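Local coordinates for protein 7,8-dihydro-6-hydroxymethylpterin pyrophosphokinase-dihydropteroate synthase (Plasmodium falciparum, PDB 6JWS) that probably catalyses two successive steps of folate biosynthesis, pyrophosphorylating 6-hydroxymethyl-7,8-dihydropterin with ATP and then condensing the product with 4-aminobenzoate to give 7,8-dihydropteroate, at residues I576-A581 / K609-H614; K589-I594 / L671-Y676; L602-S607 / K680-I685. The protein carries 1 engineered substitution. One frame throughout, in Å; residues are numbered along the deposited sequence.

Interaction 1. Residues I576-A581 / K609-H614; sequences IGLGFA and KRFIAH. With PT1 (pteroic acid), chain I.
One face of the Phe-580 ring receives C16 of the benzoate ring of pteroic acid, 3.6 Å above the plane and toward the rim; the benzoate is turned steeply to it, not stacked. At the edge of the same phenyl, in its plane, lie the pterin carbon C3 and the carbonyl oxygen of Gly-577, so the aromatic side chain fits the bend between the two halves of the ligand. The guanidinium of Arg-610 has O23 of the carboxylate and Gly-579 O at its edge, in plane; NE and NH2 both donate to O23, NH2 at 2.9 Å. Over the centre of one Phe-611 face sits Ile-612 CG1. The backbone N of Arg-610 takes the other oxygen, O22, at 2.9 Å, fairly straight at 160°. NH1 makes a salt bridge with Asp-539, which helps fix the guanidinium's rotation.

Lys-609 runs extended from CG onward and passes its methylenes along the benzoate ring, CG lying 3.7 Å from C19. Its NZ, beside the pterin, donates to ligand O1 at 2.6 Å and to the Leu-578 carbonyl O at 2.8 Å, while Gly-605 O is a third partner. A long flexible cation suits this buried place, and the three oxygens probably stabilise its charge. Glycine suits position 579, in the type II turn from Gly-577 to Phe-580: its phi is positive, and a CB would collide with O23. Behind the turn, Leu-578 CD1 meets Phe-611 CZ at 4.0 Å.

In this pterin-binding TIM barrel, the turn follows strand 572-575 and precedes helix 584-592, while residues 609-614 follow strand 603-604. Phe-611 packs on helices 584-592 and 657-680, joining the pteroate site to the outer layer of the barrel.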
loop_
_atom_site.group_PDB
_atom_site.type_symbol
_atom_site.label_atom_id
_atom_site.label_comp_id
_atom_site.label_asym_id
_atom_site.label_seq_id
_atom_site.Cartn_x
_atom_site.Cartn_y
_atom_site.Cartn_z
ATOM N N ILE B 576 -16.998 -6.891 -10.094
ATOM C CA ILE B 576 -16.334 -7.322 -11.322
ATOM C C ILE B 576 -16.481 -8.834 -11.514
ATOM O O ILE B 576 -16.154 -9.350 -12.580
ATOM C CB ILE B 576 -14.848 -6.957 -11.232
ATOM C CG1 ILE B 576 -14.361 -7.344 -9.833
ATOM C CG2 ILE B 576 -14.679 -5.462 -11.478
ATOM C CD1 ILE B 576 -12.927 -7.655 -9.764
ATOM N N GLY B 577 -16.894 -9.538 -10.452
ATOM C CA GLY B 577 -17.165 -10.969 -10.482
ATOM C C GLY B 577 -15.908 -11.827 -10.629
ATOM O O GLY B 577 -15.779 -12.586 -11.595
ATOM N N LEU B 578 -14.997 -11.746 -9.651
ATOM C CA LEU B 578 -13.771 -12.528 -9.732
ATOM C C LEU B 578 -14.114 -14.013 -9.843
ATOM O O LEU B 578 -15.011 -14.507 -9.144
ATOM C CB LEU B 578 -12.906 -12.265 -8.501
ATOM C CG LEU B 578 -12.418 -10.824 -8.346
ATOM C CD1 LEU B 578 -11.844 -10.614 -6.953
ATOM C CD2 LEU B 578 -11.383 -10.468 -9.414
ATOM N N GLY B 579 -13.386 -14.724 -10.720
ATOM C CA GLY B 579 -13.604 -16.163 -10.856
ATOM C C GLY B 579 -14.834 -16.522 -11.714
ATOM O O GLY B 579 -15.081 -17.699 -11.977
ATOM N N PHE B 580 -15.621 -15.535 -12.161
ATOM C CA PHE B 580 -16.820 -15.854 -12.929
ATOM C C PHE B 580 -16.575 -15.578 -14.410
ATOM O O PHE B 580 -16.670 -14.429 -14.869
ATOM C CB PHE B 580 -18.024 -15.036 -12.454
ATOM C CG PHE B 580 -18.682 -15.401 -11.142
ATOM C CD1 PHE B 580 -19.777 -16.251 -11.108
ATOM C CD2 PHE B 580 -18.328 -14.742 -9.962
ATOM C CE1 PHE B 580 -20.465 -16.476 -9.928
ATOM C CE2 PHE B 580 -18.985 -15.004 -8.765
ATOM C CZ PHE B 580 -20.075 -15.848 -8.759
ATOM N N ALA B 581 -16.265 -16.647 -15.156
ATOM C CA ALA B 581 -15.799 -16.531 -16.530
ATOM C C ALA B 581 -14.545 -15.662 -16.605
ATOM O O ALA B 581 -14.424 -14.810 -17.498
ATOM C CB ALA B 581 -16.882 -16.020 -17.470
ATOM N N LYS B 609 -11.226 -18.344 -3.496
ATOM C CA LYS B 609 -11.399 -18.692 -4.899
ATOM C C LYS B 609 -10.103 -19.283 -5.445
ATOM O O LYS B 609 -9.018 -19.011 -4.929
ATOM C CB LYS B 609 -11.852 -17.470 -5.711
ATOM C CG LYS B 609 -13.224 -16.939 -5.316
ATOM C CD LYS B 609 -13.853 -15.924 -6.238
ATOM C CE LYS B 609 -15.328 -15.796 -5.872
ATOM N NZ LYS B 609 -16.006 -14.653 -6.529
ATOM N N ARG B 610 -10.237 -20.034 -6.541
ATOM C CA ARG B 610 -9.141 -20.777 -7.139
ATOM C C ARG B 610 -7.991 -19.860 -7.551
ATOM O O ARG B 610 -6.840 -20.269 -7.475
ATOM C CB ARG B 610 -9.644 -21.549 -8.362
ATOM C CG ARG B 610 -10.486 -22.780 -8.056
ATOM C CD ARG B 610 -11.219 -23.182 -9.336
ATOM N NE ARG B 610 -12.127 -22.165 -9.882
ATOM C CZ ARG B 610 -12.737 -22.200 -11.074
ATOM N NH1 ARG B 610 -12.551 -23.223 -11.899
ATOM N NH2 ARG B 610 -13.531 -21.202 -11.437
ATOM N N PHE B 611 -8.271 -18.632 -8.006
ATOM C CA PHE B 611 -7.185 -17.791 -8.487
ATOM C C PHE B 611 -6.181 -17.469 -7.373
ATOM O O PHE B 611 -5.034 -17.155 -7.679
ATOM C CB PHE B 611 -7.698 -16.525 -9.180
ATOM C CG PHE B 611 -8.147 -15.419 -8.264
ATOM C CD1 PHE B 611 -9.444 -15.390 -7.767
ATOM C CD2 PHE B 611 -7.273 -14.403 -7.900
ATOM C CE1 PHE B 611 -9.856 -14.364 -6.915
ATOM C CE2 PHE B 611 -7.689 -13.386 -7.055
ATOM C CZ PHE B 611 -8.985 -13.346 -6.583
ATOM N N ILE B 612 -6.599 -17.525 -6.098
ATOM C CA ILE B 612 -5.650 -17.279 -5.016
ATOM C C ILE B 612 -4.550 -18.351 -5.005
ATOM O O ILE B 612 -3.370 -18.014 -4.956
ATOM C CB ILE B 612 -6.339 -17.184 -3.640
ATOM C CG1 ILE B 612 -7.442 -16.118 -3.609
ATOM C CG2 ILE B 612 -5.280 -16.956 -2.570
ATOM C CD1 ILE B 612 -8.160 -16.001 -2.288
ATOM N N ALA B 613 -4.940 -19.637 -5.068
ATOM C CA ALA B 613 -4.006 -20.759 -5.088
ATOM C C ALA B 613 -3.036 -20.649 -6.256
ATOM O O ALA B 613 -1.893 -21.060 -6.140
ATOM C CB ALA B 613 -4.736 -22.076 -5.142
ATOM N N HIS B 614 -3.480 -20.041 -7.356
ATOM C CA HIS B 614 -2.675 -19.935 -8.557
ATOM C C HIS B 614 -1.543 -18.938 -8.340
ATOM O O HIS B 614 -0.625 -18.844 -9.159
ATOM C CB HIS B 614 -3.605 -19.494 -9.690
ATOM C CG HIS B 614 -2.963 -19.112 -10.976
ATOM N ND1 HIS B 614 -2.768 -20.027 -12.003
ATOM C CD2 HIS B 614 -2.549 -17.915 -11.443
ATOM C CE1 HIS B 614 -2.229 -19.416 -13.051
ATOM N NE2 HIS B 614 -2.071 -18.109 -12.726
HETATM C C2 PT1 I . -19.022 -12.674 -5.769
HETATM C C3 PT1 I . -19.718 -13.909 -5.407
HETATM C C5 PT1 I . -21.131 -13.776 -5.037
HETATM N N6 PT1 I . -19.119 -15.125 -5.396
HETATM C C7 PT1 I . -21.005 -11.417 -5.439
HETATM N N9 PT1 I . -21.702 -12.538 -5.063
HETATM C C10 PT1 I . -19.847 -16.226 -5.072
HETATM N N11 PT1 I . -21.617 -10.178 -5.473
HETATM C C12 PT1 I . -21.194 -16.109 -4.751
HETATM C C21 PT1 I . -13.751 -19.771 -8.015
HETATM O O22 PT1 I . -13.048 -20.434 -7.205
HETATM O O1 PT1 I . -17.732 -12.721 -6.124
HETATM N N4 PT1 I . -19.686 -11.498 -5.763
HETATM N N8 PT1 I . -21.797 -14.901 -4.722
HETATM C C13 PT1 I . -19.175 -17.573 -5.112
HETATM N N14 PT1 I . -18.922 -17.930 -6.535
HETATM C C15 PT1 I . -17.697 -18.371 -6.907
HETATM C C16 PT1 I . -17.210 -18.096 -8.203
HETATM C C17 PT1 I . -16.923 -19.124 -5.965
HETATM C C18 PT1 I . -15.920 -18.559 -8.560
HETATM C C19 PT1 I . -15.642 -19.598 -6.345
HETATM C C20 PT1 I . -15.135 -19.297 -7.634
HETATM O O23 PT1 I . -13.300 -19.497 -9.139
#

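Interaction 2. Residues K589-I594 / L671-Y676; sequences KLLQNI and LAIASY
Leu-591 and Ile-673 meet tip to tip through their CD1 methyls, 4.2 Å apart, at the apolar centre of a helix pair on the outside of the TIM barrel. The two side chains cross at about a right angle, and CG of Leu-591 and CG1 of Ile-673 are each anti to their own carbonyl carbon, which sends the terminal methyl across the gap between helices 584-592 and 657-680. Leucine and isoleucine suit this buried place because they fill it without polar atoms to satisfy.

About one helical turn on, Tyr-676 reaches across the same gap. Its CG is anti to the backbone N (chi1 -179°), so the long ring reaches the end of the other helix; CE2 lies 4.2 Å from Leu-591 CB, and Ile-594 CG2 adds a second apolar neighbour at 4.3 Å from CE2.

At the polar edge, Gln-592 turns from the partner helix, its NE2 donating to the Ile-703 and Gln-705 carbonyls of the second subunit. Tyrosine combines apolar packing with a donor for a helix-end carbonyl: its OH bonds to Leu-591 O at 2.8 Å, approaching from above the carbonyl plane, while Ile-594 N donates to that same oxygen at 3.2 Å.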
loop_
_atom_site.group_PDB
_atom_site.type_symbol
_atom_site.label_atom_id
_atom_site.label_comp_id
_atom_site.label_asym_id
_atom_site.label_seq_id
_atom_site.Cartn_x
_atom_site.Cartn_y
_atom_site.Cartn_z
ATOM N N LYS B 589 -5.752 -9.648 -13.173
ATOM C CA LYS B 589 -5.683 -8.437 -13.963
ATOM C C LYS B 589 -6.789 -7.472 -13.560
ATOM O O LYS B 589 -6.551 -6.272 -13.492
ATOM C CB LYS B 589 -5.761 -8.711 -15.466
ATOM C CG LYS B 589 -5.550 -7.461 -16.329
ATOM C CD LYS B 589 -4.852 -7.791 -17.619
ATOM C CE LYS B 589 -5.052 -6.733 -18.684
ATOM N NZ LYS B 589 -4.319 -5.487 -18.348
ATOM N N LEU B 590 -7.989 -8.001 -13.285
ATOM C CA LEU B 590 -9.066 -7.142 -12.832
ATOM C C LEU B 590 -8.670 -6.433 -11.532
ATOM O O LEU B 590 -8.969 -5.257 -11.383
ATOM C CB LEU B 590 -10.351 -7.970 -12.661
ATOM C CG LEU B 590 -11.019 -8.389 -13.974
ATOM C CD1 LEU B 590 -12.053 -9.465 -13.732
ATOM C CD2 LEU B 590 -11.639 -7.192 -14.699
ATOM N N LEU B 591 -8.038 -7.162 -10.596
ATOM C CA LEU B 591 -7.529 -6.597 -9.341
ATOM C C LEU B 591 -6.450 -5.547 -9.619
ATOM O O LEU B 591 -6.479 -4.472 -9.028
ATOM C CB LEU B 591 -6.989 -7.706 -8.425
ATOM C CG LEU B 591 -8.047 -8.599 -7.774
ATOM C CD1 LEU B 591 -7.373 -9.770 -7.072
ATOM C CD2 LEU B 591 -8.858 -7.812 -6.760
ATOM N N GLN B 592 -5.537 -5.842 -10.557
ATOM C CA GLN B 592 -4.463 -4.895 -10.847
ATOM C C GLN B 592 -5.046 -3.573 -11.345
ATOM O O GLN B 592 -4.447 -2.520 -11.128
ATOM C CB GLN B 592 -3.486 -5.429 -11.895
ATOM C CG GLN B 592 -2.691 -6.620 -11.392
ATOM C CD GLN B 592 -1.829 -7.220 -12.479
ATOM O OE1 GLN B 592 -2.136 -7.108 -13.656
ATOM N NE2 GLN B 592 -0.740 -7.870 -12.094
ATOM N N ASN B 593 -6.242 -3.643 -11.954
ATOM C CA ASN B 593 -6.838 -2.507 -12.636
ATOM C C ASN B 593 -8.090 -2.017 -11.922
ATOM O O ASN B 593 -8.982 -1.434 -12.548
ATOM C CB ASN B 593 -7.084 -2.851 -14.103
ATOM C CG ASN B 593 -5.775 -2.889 -14.863
ATOM O OD1 ASN B 593 -5.241 -1.845 -15.229
ATOM N ND2 ASN B 593 -5.223 -4.068 -15.048
ATOM N N ILE B 594 -8.141 -2.241 -10.607
ATOM C CA ILE B 594 -9.309 -1.909 -9.812
ATOM C C ILE B 594 -9.516 -0.392 -9.738
ATOM O O ILE B 594 -10.613 0.077 -9.436
ATOM C CB ILE B 594 -9.219 -2.604 -8.434
ATOM C CG1 ILE B 594 -10.588 -2.918 -7.831
ATOM C CG2 ILE B 594 -8.332 -1.820 -7.469
ATOM C CD1 ILE B 594 -11.439 -3.872 -8.660
ATOM N N LEU B 671 -6.194 -12.794 2.740
ATOM C CA LEU B 671 -5.923 -11.679 3.648
ATOM C C LEU B 671 -4.957 -10.688 2.992
ATOM O O LEU B 671 -5.003 -9.486 3.266
ATOM C CB LEU B 671 -5.349 -12.190 4.972
ATOM C CG LEU B 671 -6.257 -13.069 5.828
ATOM C CD1 LEU B 671 -5.463 -13.638 7.015
ATOM C CD2 LEU B 671 -7.466 -12.290 6.311
ATOM N N ALA B 672 -4.090 -11.199 2.115
ATOM C CA ALA B 672 -3.271 -10.354 1.255
ATOM C C ALA B 672 -4.169 -9.471 0.371
ATOM O O ALA B 672 -3.894 -8.283 0.188
ATOM C CB ALA B 672 -2.347 -11.230 0.426
ATOM N N ILE B 673 -5.258 -10.045 -0.174
ATOM C CA ILE B 673 -6.155 -9.275 -1.031
ATOM C C ILE B 673 -6.990 -8.311 -0.189
ATOM O O ILE B 673 -7.332 -7.217 -0.640
ATOM C CB ILE B 673 -6.996 -10.192 -1.943
ATOM C CG1 ILE B 673 -6.074 -11.030 -2.839
ATOM C CG2 ILE B 673 -7.977 -9.363 -2.781
ATOM C CD1 ILE B 673 -6.785 -12.086 -3.654
ATOM N N ALA B 674 -7.276 -8.693 1.062
ATOM C CA ALA B 674 -7.901 -7.754 1.991
ATOM C C ALA B 674 -7.037 -6.500 2.157
ATOM O O ALA B 674 -7.569 -5.388 2.180
ATOM C CB ALA B 674 -8.179 -8.404 3.331
ATOM N N SER B 675 -5.709 -6.692 2.254
ATOM C CA SER B 675 -4.766 -5.588 2.450
ATOM C C SER B 675 -4.747 -4.683 1.227
ATOM O O SER B 675 -4.830 -3.463 1.361
ATOM C CB SER B 675 -3.362 -6.075 2.694
ATOM O OG SER B 675 -3.362 -6.902 3.832
ATOM N N TYR B 676 -4.558 -5.325 0.069
ATOM C CA TYR B 676 -4.597 -4.674 -1.228
ATOM C C TYR B 676 -5.891 -3.865 -1.353
ATOM O O TYR B 676 -5.855 -2.695 -1.718
ATOM C CB TYR B 676 -4.454 -5.719 -2.342
ATOM C CG TYR B 676 -4.467 -5.113 -3.722
ATOM C CD1 TYR B 676 -3.373 -4.381 -4.171
ATOM C CD2 TYR B 676 -5.555 -5.286 -4.580
ATOM C CE1 TYR B 676 -3.364 -3.811 -5.428
ATOM C CE2 TYR B 676 -5.552 -4.743 -5.857
ATOM C CZ TYR B 676 -4.463 -3.996 -6.268
ATOM O OH TYR B 676 -4.427 -3.439 -7.508
#

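Interaction 3. Residues L602-S607 / K680-I685; sequences LFIGYS and KKVDLI. With PT1 (pteroic acid), chain I.
Asp-683 imitates a strand neighbour with its side chain: OD2 accepts the backbone N-H of Leu-602 at 2.8 Å, using the anti lone pair, just before the regular parallel pairing begins. An acid suits this buried position because the same oxygen also forms a salt bridge with Lys-386, which probably favours its charged form.

Parallel pairing follows. Leu-684 N donates in the carbonyl plane to Leu-602 O at 2.9 Å, and Ile-604 N returns a bond to Leu-684 O at 3.0 Å. Phe-603 and Leu-684 share one face of the sheet, where CD2 of the ring touches Leu-684 CB at 3.9 Å. CE1, on the other side of the ring, approaches the pterin amino group of pteroic acid obliquely, 3.4 Å from N11. On the opposite face Ile-604 and Ile-685 lie side by side, both with CG1 in the crowded position between N and carbonyl carbon; these branched residues fill the layer beneath helix 657-680. Tyr-606 crosses obliquely, its OH 3.6 Å from Ile-685 CD1. Gly-605 needs its lack of a side chain, since a CB would strike ligand O1. This is adjacent parallel strand pairing with an intervening helix, the beta-alpha-beta unit of a TIM barrel, here beside the pterin site.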
loop_
_atom_site.group_PDB
_atom_site.type_symbol
_atom_site.label_atom_id
_atom_site.label_comp_id
_atom_site.label_asym_id
_atom_site.label_seq_id
_atom_site.Cartn_x
_atom_site.Cartn_y
_atom_site.Cartn_z
ATOM N N LEU B 602 -17.702 -0.012 -4.817
ATOM C CA LEU B 602 -17.136 -1.244 -5.325
ATOM C C LEU B 602 -17.240 -2.330 -4.250
ATOM O O LEU B 602 -16.808 -2.144 -3.107
ATOM C CB LEU B 602 -15.680 -0.983 -5.724
ATOM C CG LEU B 602 -14.910 -2.204 -6.245
ATOM C CD1 LEU B 602 -15.456 -2.700 -7.593
ATOM C CD2 LEU B 602 -13.420 -1.889 -6.368
ATOM N N PHE B 603 -17.782 -3.479 -4.668
ATOM C CA PHE B 603 -18.035 -4.669 -3.878
ATOM C C PHE B 603 -17.298 -5.816 -4.584
ATOM O O PHE B 603 -17.527 -6.034 -5.766
ATOM C CB PHE B 603 -19.560 -4.876 -3.879
ATOM C CG PHE B 603 -20.085 -6.084 -3.136
ATOM C CD1 PHE B 603 -19.754 -7.371 -3.543
ATOM C CD2 PHE B 603 -20.947 -5.934 -2.049
ATOM C CE1 PHE B 603 -20.234 -8.484 -2.858
ATOM C CE2 PHE B 603 -21.411 -7.044 -1.360
ATOM C CZ PHE B 603 -21.062 -8.317 -1.768
ATOM N N ILE B 604 -16.382 -6.531 -3.909
ATOM C CA ILE B 604 -15.703 -7.648 -4.566
ATOM C C ILE B 604 -15.739 -8.891 -3.686
ATOM O O ILE B 604 -15.804 -8.771 -2.465
ATOM C CB ILE B 604 -14.241 -7.326 -4.954
ATOM C CG1 ILE B 604 -13.326 -7.231 -3.727
ATOM C CG2 ILE B 604 -14.134 -6.078 -5.839
ATOM C CD1 ILE B 604 -11.850 -7.029 -4.067
ATOM N N GLY B 605 -15.634 -10.068 -4.332
ATOM C CA GLY B 605 -15.540 -11.343 -3.654
ATOM C C GLY B 605 -14.402 -12.209 -4.202
ATOM O O GLY B 605 -14.509 -12.792 -5.286
ATOM N N TYR B 606 -13.305 -12.300 -3.441
ATOM C CA TYR B 606 -12.153 -13.103 -3.818
ATOM C C TYR B 606 -12.056 -14.337 -2.923
ATOM O O TYR B 606 -11.260 -15.234 -3.185
ATOM C CB TYR B 606 -10.877 -12.285 -3.601
ATOM C CG TYR B 606 -10.729 -11.738 -2.200
ATOM C CD1 TYR B 606 -10.297 -12.536 -1.139
ATOM C CD2 TYR B 606 -10.995 -10.405 -1.947
ATOM C CE1 TYR B 606 -10.176 -12.016 0.145
ATOM C CE2 TYR B 606 -10.869 -9.871 -0.676
ATOM C CZ TYR B 606 -10.440 -10.670 0.370
ATOM O OH TYR B 606 -10.355 -10.103 1.616
ATOM N N SER B 607 -12.852 -14.354 -1.855
ATOM C CA SER B 607 -12.642 -15.256 -0.734
ATOM C C SER B 607 -12.645 -16.721 -1.167
ATOM O O SER B 607 -13.648 -17.242 -1.662
ATOM C CB SER B 607 -13.669 -15.000 0.353
ATOM O OG SER B 607 -13.371 -15.747 1.519
ATOM N N LYS B 680 -6.541 0.072 -1.801
ATOM C CA LYS B 680 -7.207 0.514 -3.021
ATOM C C LYS B 680 -8.568 1.124 -2.695
ATOM O O LYS B 680 -9.252 1.588 -3.599
ATOM C CB LYS B 680 -7.341 -0.650 -4.016
ATOM C CG LYS B 680 -6.042 -1.030 -4.716
ATOM C CD LYS B 680 -5.388 0.155 -5.404
ATOM C CE LYS B 680 -4.083 -0.122 -6.125
ATOM N NZ LYS B 680 -3.858 0.874 -7.221
ATOM N N LYS B 681 -8.968 1.058 -1.419
ATOM C CA LYS B 681 -10.173 1.699 -0.903
ATOM C C LYS B 681 -11.444 1.038 -1.435
ATOM O O LYS B 681 -12.473 1.700 -1.546
ATOM C CB LYS B 681 -10.140 3.209 -1.137
ATOM C CG LYS B 681 -8.922 3.897 -0.525
ATOM C CD LYS B 681 -8.877 5.390 -0.718
ATOM C CE LYS B 681 -8.013 6.062 0.334
ATOM N NZ LYS B 681 -7.402 7.289 -0.221
ATOM N N VAL B 682 -11.368 -0.270 -1.714
ATOM C CA VAL B 682 -12.533 -1.071 -2.039
ATOM C C VAL B 682 -13.571 -0.885 -0.926
ATOM O O VAL B 682 -13.246 -0.952 0.251
ATOM C CB VAL B 682 -12.135 -2.552 -2.192
ATOM C CG1 VAL B 682 -13.348 -3.416 -2.489
ATOM C CG2 VAL B 682 -11.065 -2.723 -3.250
ATOM N N ASP B 683 -14.821 -0.646 -1.307
ATOM C CA ASP B 683 -15.872 -0.310 -0.358
ATOM C C ASP B 683 -16.384 -1.524 0.420
ATOM O O ASP B 683 -16.702 -1.397 1.600
ATOM C CB ASP B 683 -16.985 0.439 -1.080
ATOM C CG ASP B 683 -16.450 1.685 -1.774
ATOM O OD1 ASP B 683 -16.182 2.688 -1.058
ATOM O OD2 ASP B 683 -16.290 1.645 -3.009
ATOM N N LEU B 684 -16.519 -2.688 -0.223
ATOM C CA LEU B 684 -16.987 -3.875 0.491
ATOM C C LEU B 684 -16.230 -5.089 -0.023
ATOM O O LEU B 684 -15.990 -5.195 -1.234
ATOM C CB LEU B 684 -18.494 -4.102 0.317
ATOM C CG LEU B 684 -19.409 -2.986 0.839
ATOM C CD1 LEU B 684 -19.752 -2.017 -0.291
ATOM C CD2 LEU B 684 -20.701 -3.537 1.431
ATOM N N ILE B 685 -15.884 -5.989 0.908
ATOM C CA ILE B 685 -15.269 -7.251 0.546
ATOM C C ILE B 685 -16.094 -8.379 1.175
ATOM O O ILE B 685 -16.534 -8.298 2.339
ATOM C CB ILE B 685 -13.766 -7.284 0.929
ATOM C CG1 ILE B 685 -13.551 -7.041 2.430
ATOM C CG2 ILE B 685 -12.969 -6.270 0.102
ATOM C CD1 ILE B 685 -12.116 -7.259 2.920
HETATM C C2 PT1 I . -19.022 -12.674 -5.769
HETATM C C3 PT1 I . -19.718 -13.909 -5.407
HETATM C C5 PT1 I . -21.131 -13.776 -5.037
HETATM N N6 PT1 I . -19.119 -15.125 -5.396
HETATM C C7 PT1 I . -21.005 -11.417 -5.439
HETATM N N9 PT1 I . -21.702 -12.538 -5.063
HETATM C C10 PT1 I . -19.847 -16.226 -5.072
HETATM N N11 PT1 I . -21.617 -10.178 -5.473
HETATM C C12 PT1 I . -21.194 -16.109 -4.751
HETATM C C21 PT1 I . -13.751 -19.771 -8.015
HETATM O O22 PT1 I . -13.048 -20.434 -7.205
HETATM O O1 PT1 I . -17.732 -12.721 -6.124
HETATM N N4 PT1 I . -19.686 -11.498 -5.763
HETATM N N8 PT1 I . -21.797 -14.901 -4.722
HETATM C C13 PT1 I . -19.175 -17.573 -5.112
HETATM N N14 PT1 I . -18.922 -17.930 -6.535
HETATM C C15 PT1 I . -17.697 -18.371 -6.907
HETATM C C16 PT1 I . -17.210 -18.096 -8.203
HETATM C C17 PT1 I . -16.923 -19.124 -5.965
HETATM C C18 PT1 I . -15.920 -18.559 -8.560
HETATM C C19 PT1 I . -15.642 -19.598 -6.345
HETATM C C20 PT1 I . -15.135 -19.297 -7.634
HETATM O O23 PT1 I . -13.300 -19.497 -9.139
#

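In the fold
All three contacts belong to the pterin-binding TIM barrel, on the same side of the chain's centre. Interactions 2 and 3 have centres about 8 Å apart, interactions 1 and 2 about 11 Å, and interactions 1 and 3 about 13 Å. Along the chain come 576-581, 589-594 and 602-607, followed by 609-614, 671-676 and 680-685, so every pair of contacts crosses. Interaction 3 joins barrel strands, interaction 2 the helices outside them, and interaction 1 brings a loop and short helix together around pteroic acid, which interaction 3 also touches. Phe-611 packs against Leu-591 and Ile-673, and Tyr-606 against Ile-673, linking ligand site, barrel wall and the helical layer that meets the second subunit.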